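Fructose-1,6-bisphosphatase/inositol-1-monophosphatase (Thermotoga maritima, PDB 2P3V) removes phosphate from fructose 1,6-bisphosphate, inositol 1-phosphate and several other phosphate monoesters, using magnesium. Local coordinates at residues 145-150 against 170-175; 192-197 against 231-236. All coordinates share one frame; numbering follows the deposited sequence.

Contact 1 (145-150 with 170-175) and contact 2 (192-197 with 231-236) lie in one mixed beta sheet, their centres about 11 Å apart. Strands 147-150 and 191-194 are neighbours in it and join the two: Ser149 O and Val193 N stand 3.0 Å apart, Thr150 OG1 and Val193 O 2.8 Å, both probable hydrogen bonds. Contact 1 forms the side of the sheet that meets the second subunit, where Arg172, a probable substrate-binding residue, reaches a bound tartrate. Contact 2 runs on toward the probable second-magnesium site: the side chain of Ile197 is about 5 Å from that of Asp201 and about 4 Å from a second tartrate, whose O3 is 3.8 Å from Gly175 CA.

Contact 1: residues 145-150 against 170-175; sequences ECVGST and RIRILG. With SRT (S,R meso-tartaric acid), chain F; SRT (S,R meso-tartaric acid), chain E.
The guanidinium of Arg172, whose stem lays CG against Val147 CG1 (3.9 Å) across the strands, has Arg170 CB over the rim of one face, 3.5 Å above its plane. At the edge of the Arg170 guanidinium, near its plane, sits a tartrate carboxylate: Arg170 NE donates to tartrate O4 at 3.0 Å, while Arg172 NH2 reaches O41 of the same group through a weak bond of 3.2 Å. Both chains bend at their second torsion (Arg172 chi2 -69°), which turns the two arginines along one face of the sheet to this shared anion. Asn86 of the second subunit holds NE of Arg172, which probably binds substrate as in relatives, and Lys35 O of that subunit receives Arg170 NH1. With a leucine for Arg172, Asn86 OD1 of the second subunit would probably lose its donor, and the tartrate carboxylate a weakly bonded positive partner. Beneath the arginines the backbones pair in parallel: Arg172 N donates to Gly148 O (3.1 Å), nearly straight at the hydrogen, and Thr150 N to Arg172 O (3.1 Å), almost in line with the carbonyl. On the other face Ile171 folds CD1 back over Gly148 CA (3.7 Å). The strands belong to a beta-alpha-beta unit: helix 157-164 packs on Thr150, Ile171 and Ile173, strand 191-194 flanks 147-150, and the second subunit meets the arginines and also bonds to the backbone of Ile173, just past outermost strand 170-172.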
ATOM      1  N   GLU A 145     -22.796 -20.840   4.871  1.00 38.94           N
ATOM      2  CA  GLU A 145     -22.290 -19.567   4.399  1.00 39.39           C
ATOM      3  C   GLU A 145     -21.137 -19.039   5.227  1.00 37.89           C
ATOM      4  O   GLU A 145     -20.929 -17.825   5.313  1.00 40.72           O
ATOM      5  CB  GLU A 145     -23.418 -18.552   4.369  1.00 41.55           C
ATOM      6  CG  GLU A 145     -24.474 -18.823   5.395  1.00 49.14           C
ATOM      7  CD  GLU A 145     -25.755 -18.092   5.087  1.00 58.81           C
ATOM      8  OE1 GLU A 145     -26.735 -18.283   5.842  1.00 58.66           O
ATOM      9  OE2 GLU A 145     -25.780 -17.327   4.092  1.00 61.27           O
ATOM     10  N   CYS A 146     -20.380 -19.956   5.823  1.00 33.35           N
ATOM     11  CA  CYS A 146     -19.240 -19.574   6.637  1.00 30.64           C
ATOM     12  C   CYS A 146     -17.918 -20.022   6.088  1.00 29.38           C
ATOM     13  O   CYS A 146     -17.802 -21.086   5.489  1.00 29.99           O
ATOM     14  CB  CYS A 146     -19.334 -20.146   8.047  1.00 23.93           C
ATOM     15  SG  CYS A 146     -20.489 -19.315   9.085  1.00 31.45           S
ATOM     16  N   VAL A 147     -16.923 -19.178   6.312  1.00 27.88           N
ATOM     17  CA  VAL A 147     -15.564 -19.472   5.942  1.00 24.57           C
ATOM     18  C   VAL A 147     -14.869 -19.521   7.295  1.00 26.77           C
ATOM     19  O   VAL A 147     -14.704 -18.494   7.951  1.00 28.75           O
ATOM     20  CB  VAL A 147     -14.944 -18.363   5.104  1.00 20.16           C
ATOM     21  CG1 VAL A 147     -13.435 -18.550   5.043  1.00 23.99           C
ATOM     22  CG2 VAL A 147     -15.510 -18.408   3.713  1.00 21.65           C
ATOM     23  N   GLY A 148     -14.514 -20.720   7.736  1.00 26.54           N
ATOM     24  CA  GLY A 148     -13.829 -20.853   9.003  1.00 24.87           C
ATOM     25  C   GLY A 148     -12.342 -20.877   8.728  1.00 27.30           C
ATOM     26  O   GLY A 148     -11.901 -20.633   7.602  1.00 28.05           O
ATOM     27  N   SER A 149     -11.560 -21.159   9.756  1.00 27.38           N
ATOM     28  CA  SER A 149     -10.117 -21.228   9.598  1.00 31.52           C
ATOM     29  C   SER A 149      -9.523 -21.883  10.827  1.00 31.24           C
ATOM     30  O   SER A 149     -10.168 -21.961  11.869  1.00 35.57           O
ATOM     31  CB  SER A 149      -9.525 -19.830   9.411  1.00 31.95           C
ATOM     32  OG  SER A 149      -9.872 -18.994  10.496  1.00 39.26           O
ATOM     33  N   THR A 150      -8.296 -22.364  10.704  1.00 29.59           N
ATOM     34  CA  THR A 150      -7.639 -23.013  11.822  1.00 31.98           C
ATOM     35  C   THR A 150      -6.132 -22.929  11.663  1.00 34.91           C
ATOM     36  O   THR A 150      -5.626 -22.449  10.648  1.00 37.92           O
ATOM     37  CB  THR A 150      -8.047 -24.496  11.921  1.00 29.41           C
ATOM     38  OG1 THR A 150      -7.463 -25.078  13.093  1.00 37.08           O
ATOM     39  CG2 THR A 150      -7.570 -25.262  10.700  1.00 24.89           C
ATOM     40  N   ARG A 170     -15.635 -22.755   2.842  1.00 28.19           N
ATOM     41  CA  ARG A 170     -14.210 -23.049   2.761  1.00 30.69           C
ATOM     42  C   ARG A 170     -13.570 -23.005   4.140  1.00 30.26           C
ATOM     43  O   ARG A 170     -14.130 -22.451   5.080  1.00 34.38           O
ATOM     44  CB  ARG A 170     -13.510 -22.007   1.882  1.00 34.51           C
ATOM     45  CG  ARG A 170     -13.934 -21.982   0.426  1.00 33.21           C
ATOM     46  CD  ARG A 170     -13.315 -23.124  -0.369  1.00 38.70           C
ATOM     47  NE  ARG A 170     -13.568 -22.977  -1.802  1.00 36.57           N
ATOM     48  CZ  ARG A 170     -14.759 -23.140  -2.365  1.00 31.87           C
ATOM     49  NH1 ARG A 170     -15.801 -23.462  -1.617  1.00 29.57           N
ATOM     50  NH2 ARG A 170     -14.909 -22.967  -3.666  1.00 34.89           N
ATOM     51  N   ILE A 171     -12.402 -23.608   4.274  1.00 30.14           N
ATOM     52  CA  ILE A 171     -11.695 -23.527   5.539  1.00 30.42           C
ATOM     53  C   ILE A 171     -10.303 -23.085   5.140  1.00 31.43           C
ATOM     54  O   ILE A 171      -9.655 -23.712   4.297  1.00 31.17           O
ATOM     55  CB  ILE A 171     -11.656 -24.863   6.310  1.00 31.18           C
ATOM     56  CG1 ILE A 171     -13.081 -25.298   6.686  1.00 33.86           C
ATOM     57  CG2 ILE A 171     -10.855 -24.688   7.600  1.00 24.92           C
ATOM     58  CD1 ILE A 171     -13.809 -24.342   7.636  1.00 25.57           C
ATOM     59  N   ARG A 172      -9.873 -21.974   5.728  1.00 32.06           N
ATOM     60  CA  ARG A 172      -8.578 -21.376   5.440  1.00 30.09           C
ATOM     61  C   ARG A 172      -7.492 -21.688   6.461  1.00 28.78           C
ATOM     62  O   ARG A 172      -7.766 -21.886   7.645  1.00 31.68           O
ATOM     63  CB  ARG A 172      -8.721 -19.851   5.361  1.00 24.19           C
ATOM     64  CG  ARG A 172      -9.662 -19.345   4.294  1.00 21.79           C
ATOM     65  CD  ARG A 172      -9.100 -19.593   2.907  1.00 30.77           C
ATOM     66  NE  ARG A 172     -10.084 -19.298   1.868  1.00 29.01           N
ATOM     67  CZ  ARG A 172     -10.416 -20.138   0.893  1.00 29.53           C
ATOM     68  NH1 ARG A 172     -11.323 -19.782  -0.003  1.00 29.99           N
ATOM     69  NH2 ARG A 172      -9.843 -21.335   0.814  1.00 30.94           N
ATOM     70  N   ILE A 173      -6.256 -21.729   5.981  1.00 24.87           N
ATOM     71  CA  ILE A 173      -5.102 -21.925   6.838  1.00 24.86           C
ATOM     72  C   ILE A 173      -4.167 -20.820   6.344  1.00 26.59           C
ATOM     73  O   ILE A 173      -3.536 -20.938   5.280  1.00 26.36           O
ATOM     74  CB  ILE A 173      -4.465 -23.314   6.662  1.00 24.71           C
ATOM     75  CG1 ILE A 173      -5.477 -24.409   7.014  1.00 21.02           C
ATOM     76  CG2 ILE A 173      -3.273 -23.444   7.592  1.00 19.34           C
ATOM     77  CD1 ILE A 173      -4.982 -25.823   6.765  1.00 16.95           C
ATOM     78  N   LEU A 174      -4.113 -19.739   7.124  1.00 27.29           N
ATOM     79  CA  LEU A 174      -3.343 -18.541   6.789  1.00 26.94           C
ATOM     80  C   LEU A 174      -1.932 -18.445   7.326  1.00 24.97           C
ATOM     81  O   LEU A 174      -1.068 -17.830   6.693  1.00 25.36           O
ATOM     82  CB  LEU A 174      -4.127 -17.306   7.230  1.00 31.97           C
ATOM     83  CG  LEU A 174      -5.572 -17.258   6.739  1.00 28.94           C
ATOM     84  CD1 LEU A 174      -6.254 -16.071   7.372  1.00 35.11           C
ATOM     85  CD2 LEU A 174      -5.611 -17.170   5.219  1.00 25.60           C
ATOM     86  N   GLY A 175      -1.699 -19.005   8.507  1.00 24.59           N
ATOM     87  CA  GLY A 175      -0.355 -18.983   9.057  1.00 28.71           C
ATOM     88  C   GLY A 175       0.077 -17.928  10.066  1.00 29.35           C
ATOM     89  O   GLY A 175       1.273 -17.837  10.367  1.00 33.71           O
TER
HETATM   90  O1  SRT F4502     -11.590 -21.753  -7.090  1.00 60.56           O
HETATM   91  O11 SRT F4502     -11.733 -19.502  -6.470  1.00 59.17           O
HETATM   92  C1  SRT F4502     -11.601 -20.716  -6.218  1.00 61.48           C
HETATM   93  C2  SRT F4502     -11.436 -21.234  -4.768  1.00 60.66           C
HETATM   94  O2  SRT F4502     -11.469 -20.071  -3.968  1.00 53.85           O
HETATM   95  C3  SRT F4502     -10.071 -22.032  -4.598  1.00 58.87           C
HETATM   96  O3  SRT F4502      -9.959 -23.217  -5.486  1.00 61.68           O
HETATM   97  C4  SRT F4502     -10.010 -22.498  -3.143  1.00 59.49           C
HETATM   98  O4  SRT F4502     -10.830 -23.471  -2.949  1.00 65.08           O
HETATM   99  O41 SRT F4502      -9.300 -22.042  -2.300  1.00 57.41           O
HETATM  100  O1  SRT E4501      -1.880 -21.490  14.683  1.00 53.54           O
HETATM  101  O11 SRT E4501      -0.063 -21.053  16.088  1.00 55.85           O
HETATM  102  C1  SRT E4501      -0.577 -21.473  15.034  1.00 58.71           C
HETATM  103  C2  SRT E4501       0.276 -22.064  13.901  1.00 60.66           C
HETATM  104  O2  SRT E4501       1.587 -22.007  14.410  1.00 62.36           O
HETATM  105  C3  SRT E4501       0.120 -21.189  12.593  1.00 59.79           C
HETATM  106  O3  SRT E4501      -1.273 -21.104  12.101  1.00 59.85           O
HETATM  107  C4  SRT E4501       0.990 -21.833  11.519  1.00 60.16           C
HETATM  108  O4  SRT E4501       2.239 -21.461  11.650  1.00 55.71           O
HETATM  109  O41 SRT E4501       0.575 -22.567  10.665  1.00 53.61           O

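Contact 2: residues 192-197 against 231-236; sequences FVTWRI and FIFSNG
Phe192 O receives the backbone N-H of Phe233 at 2.9 Å, nearly straight and in the carbonyl plane, and faces Ile232 CA, 3.5 Å away in a CA-H...O contact. The same oxygen lies in the plane of the Phe233 ring, at its edge, 3.6 Å from CD1. Phe192 and Phe233 run side by side, Phe192 CD2 to Phe233 CD1 3.7 Å, with their ring planes 38° apart. Phe192 N returns a bond to Phe233 O (2.6 Å), and Thr194 and Phe231 bond in both directions, giving two hydrogen-bonded antiparallel pairs with the non-hydrogen-bonded Val193/Ile232 between them. The strands lie in one of the two beta layers of the alpha-beta-alpha-beta-alpha sandwich of the inositol monophosphatase fold: Phe192 and Phe233 pack on Ala181 of helix 177-186, whereas Val193 and Ile232 turn the opposite way onto helix 239-252. Thr194 sets OG1 anti to the backbone N (chi1 -177°), toward its hydrogen-bond partner Tyr153 OH, which leaves CG2 to press on Phe231 CB at 3.4 Å. Ile197 crosses Phe231 obliquely, its CD1 meeting the ring edge 3.5 Å from CD2. At the strand's end, Ser234 OG accepts from Gly236 N (2.7 Å) in an ST turn and is hydrogen-bonded to His239 ND1.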
ATOM      1  N   PHE A 192     -12.521 -19.164  14.074  1.00 24.67           N
ATOM      2  CA  PHE A 192     -11.111 -19.522  14.071  1.00 26.19           C
ATOM      3  C   PHE A 192     -10.805 -20.481  15.220  1.00 26.20           C
ATOM      4  O   PHE A 192     -11.052 -20.169  16.385  1.00 25.14           O
ATOM      5  CB  PHE A 192     -10.245 -18.260  14.186  1.00 19.63           C
ATOM      6  CG  PHE A 192      -8.776 -18.547  14.342  1.00 22.25           C
ATOM      7  CD1 PHE A 192      -8.095 -19.309  13.391  1.00 25.11           C
ATOM      8  CD2 PHE A 192      -8.071 -18.067  15.447  1.00 18.88           C
ATOM      9  CE1 PHE A 192      -6.724 -19.589  13.540  1.00 23.37           C
ATOM     10  CE2 PHE A 192      -6.712 -18.339  15.604  1.00 13.32           C
ATOM     11  CZ  PHE A 192      -6.038 -19.100  14.647  1.00 15.81           C
ATOM     12  N   VAL A 193     -10.258 -21.642  14.867  1.00 27.34           N
ATOM     13  CA  VAL A 193      -9.919 -22.684  15.820  1.00 27.60           C
ATOM     14  C   VAL A 193      -8.412 -22.839  15.951  1.00 29.72           C
ATOM     15  O   VAL A 193      -7.708 -22.941  14.956  1.00 31.83           O
ATOM     16  CB  VAL A 193     -10.513 -24.018  15.375  1.00 26.16           C
ATOM     17  CG1 VAL A 193     -10.136 -25.098  16.353  1.00 29.36           C
ATOM     18  CG2 VAL A 193     -12.014 -23.895  15.274  1.00 29.36           C
ATOM     19  N   THR A 194      -7.920 -22.875  17.183  1.00 34.74           N
ATOM     20  CA  THR A 194      -6.489 -23.006  17.433  1.00 39.98           C
ATOM     21  C   THR A 194      -6.248 -23.971  18.597  1.00 43.74           C
ATOM     22  O   THR A 194      -6.650 -23.713  19.728  1.00 42.83           O
ATOM     23  CB  THR A 194      -5.883 -21.619  17.723  1.00 40.21           C
ATOM     24  OG1 THR A 194      -4.469 -21.735  17.895  1.00 47.44           O
ATOM     25  CG2 THR A 194      -6.518 -21.006  18.956  1.00 31.79           C
ATOM     26  N   TRP A 195      -5.587 -25.085  18.296  1.00 51.13           N
ATOM     27  CA  TRP A 195      -5.315 -26.153  19.262  1.00 60.87           C
ATOM     28  C   TRP A 195      -3.972 -26.038  20.000  1.00 64.68           C
ATOM     29  O   TRP A 195      -3.088 -25.289  19.587  1.00 65.98           O
ATOM     30  CB  TRP A 195      -5.402 -27.500  18.527  1.00 65.14           C
ATOM     31  CG  TRP A 195      -5.516 -28.735  19.392  1.00 73.98           C
ATOM     32  CD1 TRP A 195      -6.391 -28.944  20.425  1.00 77.36           C
ATOM     33  CD2 TRP A 195      -4.802 -29.968  19.220  1.00 76.89           C
ATOM     34  NE1 TRP A 195      -6.269 -30.229  20.900  1.00 78.44           N
ATOM     35  CE2 TRP A 195      -5.301 -30.879  20.181  1.00 77.93           C
ATOM     36  CE3 TRP A 195      -3.790 -30.390  18.346  1.00 78.79           C
ATOM     37  CZ2 TRP A 195      -4.825 -32.191  20.289  1.00 79.39           C
ATOM     38  CZ3 TRP A 195      -3.314 -31.696  18.454  1.00 82.38           C
ATOM     39  CH2 TRP A 195      -3.835 -32.581  19.422  1.00 82.42           C
ATOM     40  N   ARG A 196      -3.851 -26.791  21.096  1.00 68.64           N
ATOM     41  CA  ARG A 196      -2.656 -26.841  21.951  1.00 70.70           C
ATOM     42  C   ARG A 196      -1.658 -25.708  21.741  1.00 69.70           C
ATOM     43  O   ARG A 196      -0.553 -25.939  21.251  1.00 70.54           O
ATOM     44  CB  ARG A 196      -1.932 -28.184  21.770  1.00 73.29           C
ATOM     45  CG  ARG A 196      -2.715 -29.388  22.276  1.00 78.48           C
ATOM     46  CD  ARG A 196      -1.953 -30.696  22.099  1.00 85.24           C
ATOM     47  NE  ARG A 196      -2.699 -31.821  22.664  1.00 93.38           N
ATOM     48  CZ  ARG A 196      -2.310 -33.095  22.610  1.00 95.52           C
ATOM     49  NH1 ARG A 196      -1.172 -33.424  22.012  1.00 95.58           N
ATOM     50  NH2 ARG A 196      -3.064 -34.041  23.158  1.00 95.28           N
ATOM     51  N   ILE A 197      -2.042 -24.492  22.126  1.00 68.53           N
ATOM     52  CA  ILE A 197      -1.166 -23.330  21.970  1.00 66.14           C
ATOM     53  C   ILE A 197      -1.131 -22.451  23.212  1.00 63.47           C
ATOM     54  O   ILE A 197      -2.043 -22.495  24.036  1.00 60.28           O
ATOM     55  CB  ILE A 197      -1.604 -22.463  20.772  1.00 67.70           C
ATOM     56  CG1 ILE A 197      -3.127 -22.287  20.789  1.00 65.72           C
ATOM     57  CG2 ILE A 197      -1.113 -23.087  19.468  1.00 64.48           C
ATOM     58  CD1 ILE A 197      -3.651 -21.464  21.954  1.00 58.50           C
ATOM     59  N   PHE A 231      -8.506 -22.762  21.878  1.00 38.60           N
ATOM     60  CA  PHE A 231      -9.401 -21.622  21.702  1.00 35.14           C
ATOM     61  C   PHE A 231     -10.290 -21.669  20.477  1.00 32.17           C
ATOM     62  O   PHE A 231      -9.926 -22.240  19.447  1.00 31.29           O
ATOM     63  CB  PHE A 231      -8.578 -20.333  21.637  1.00 39.89           C
ATOM     64  CG  PHE A 231      -7.961 -19.936  22.943  1.00 42.34           C
ATOM     65  CD1 PHE A 231      -8.609 -19.044  23.791  1.00 37.10           C
ATOM     66  CD2 PHE A 231      -6.742 -20.481  23.342  1.00 43.93           C
ATOM     67  CE1 PHE A 231      -8.053 -18.703  25.018  1.00 42.94           C
ATOM     68  CE2 PHE A 231      -6.176 -20.146  24.568  1.00 40.35           C
ATOM     69  CZ  PHE A 231      -6.832 -19.256  25.408  1.00 43.96           C
ATOM     70  N   ILE A 232     -11.456 -21.040  20.604  1.00 30.68           N
ATOM     71  CA  ILE A 232     -12.415 -20.935  19.512  1.00 29.86           C
ATOM     72  C   ILE A 232     -12.939 -19.501  19.454  1.00 30.85           C
ATOM     73  O   ILE A 232     -13.594 -19.026  20.389  1.00 30.89           O
ATOM     74  CB  ILE A 232     -13.631 -21.902  19.673  1.00 28.56           C
ATOM     75  CG1 ILE A 232     -13.187 -23.361  19.538  1.00 27.27           C
ATOM     76  CG2 ILE A 232     -14.656 -21.627  18.587  1.00 22.39           C
ATOM     77  CD1 ILE A 232     -14.335 -24.359  19.634  1.00 24.72           C
ATOM     78  N   PHE A 233     -12.623 -18.810  18.360  1.00 29.69           N
ATOM     79  CA  PHE A 233     -13.080 -17.439  18.157  1.00 28.65           C
ATOM     80  C   PHE A 233     -14.159 -17.498  17.077  1.00 27.62           C
ATOM     81  O   PHE A 233     -13.967 -18.141  16.043  1.00 26.76           O
ATOM     82  CB  PHE A 233     -11.941 -16.540  17.663  1.00 30.12           C
ATOM     83  CG  PHE A 233     -10.728 -16.520  18.561  1.00 30.33           C
ATOM     84  CD1 PHE A 233      -9.902 -17.633  18.666  1.00 28.53           C
ATOM     85  CD2 PHE A 233     -10.390 -15.370  19.266  1.00 27.98           C
ATOM     86  CE1 PHE A 233      -8.757 -17.598  19.455  1.00 27.96           C
ATOM     87  CE2 PHE A 233      -9.248 -15.328  20.055  1.00 26.65           C
ATOM     88  CZ  PHE A 233      -8.429 -16.441  20.150  1.00 29.96           C
ATOM     89  N   SER A 234     -15.291 -16.840  17.300  1.00 26.84           N
ATOM     90  CA  SER A 234     -16.354 -16.868  16.298  1.00 26.76           C
ATOM     91  C   SER A 234     -17.195 -15.616  16.357  1.00 29.71           C
ATOM     92  O   SER A 234     -16.960 -14.728  17.179  1.00 34.19           O
ATOM     93  CB  SER A 234     -17.281 -18.050  16.525  1.00 26.30           C
ATOM     94  OG  SER A 234     -18.318 -17.682  17.416  1.00 17.97           O
ATOM     95  N   ASN A 235     -18.199 -15.560  15.493  1.00 28.88           N
ATOM     96  CA  ASN A 235     -19.084 -14.416  15.465  1.00 29.32           C
ATOM     97  C   ASN A 235     -20.234 -14.611  16.459  1.00 30.75           C
ATOM     98  O   ASN A 235     -21.183 -13.826  16.509  1.00 31.81           O
ATOM     99  CB  ASN A 235     -19.600 -14.195  14.041  1.00 31.09           C
ATOM    100  CG  ASN A 235     -20.404 -15.355  13.524  1.00 27.06           C
ATOM    101  OD1 ASN A 235     -20.357 -16.456  14.070  1.00 34.85           O
ATOM    102  ND2 ASN A 235     -21.140 -15.119  12.451  1.00 30.72           N
ATOM    103  N   GLY A 236     -20.130 -15.661  17.266  1.00 31.13           N
ATOM    104  CA  GLY A 236     -21.154 -15.926  18.257  1.00 32.88           C
ATOM    105  C   GLY A 236     -22.384 -16.633  17.725  1.00 35.15           C
ATOM    106  O   GLY A 236     -23.053 -17.354  18.462  1.00 38.41           O
TER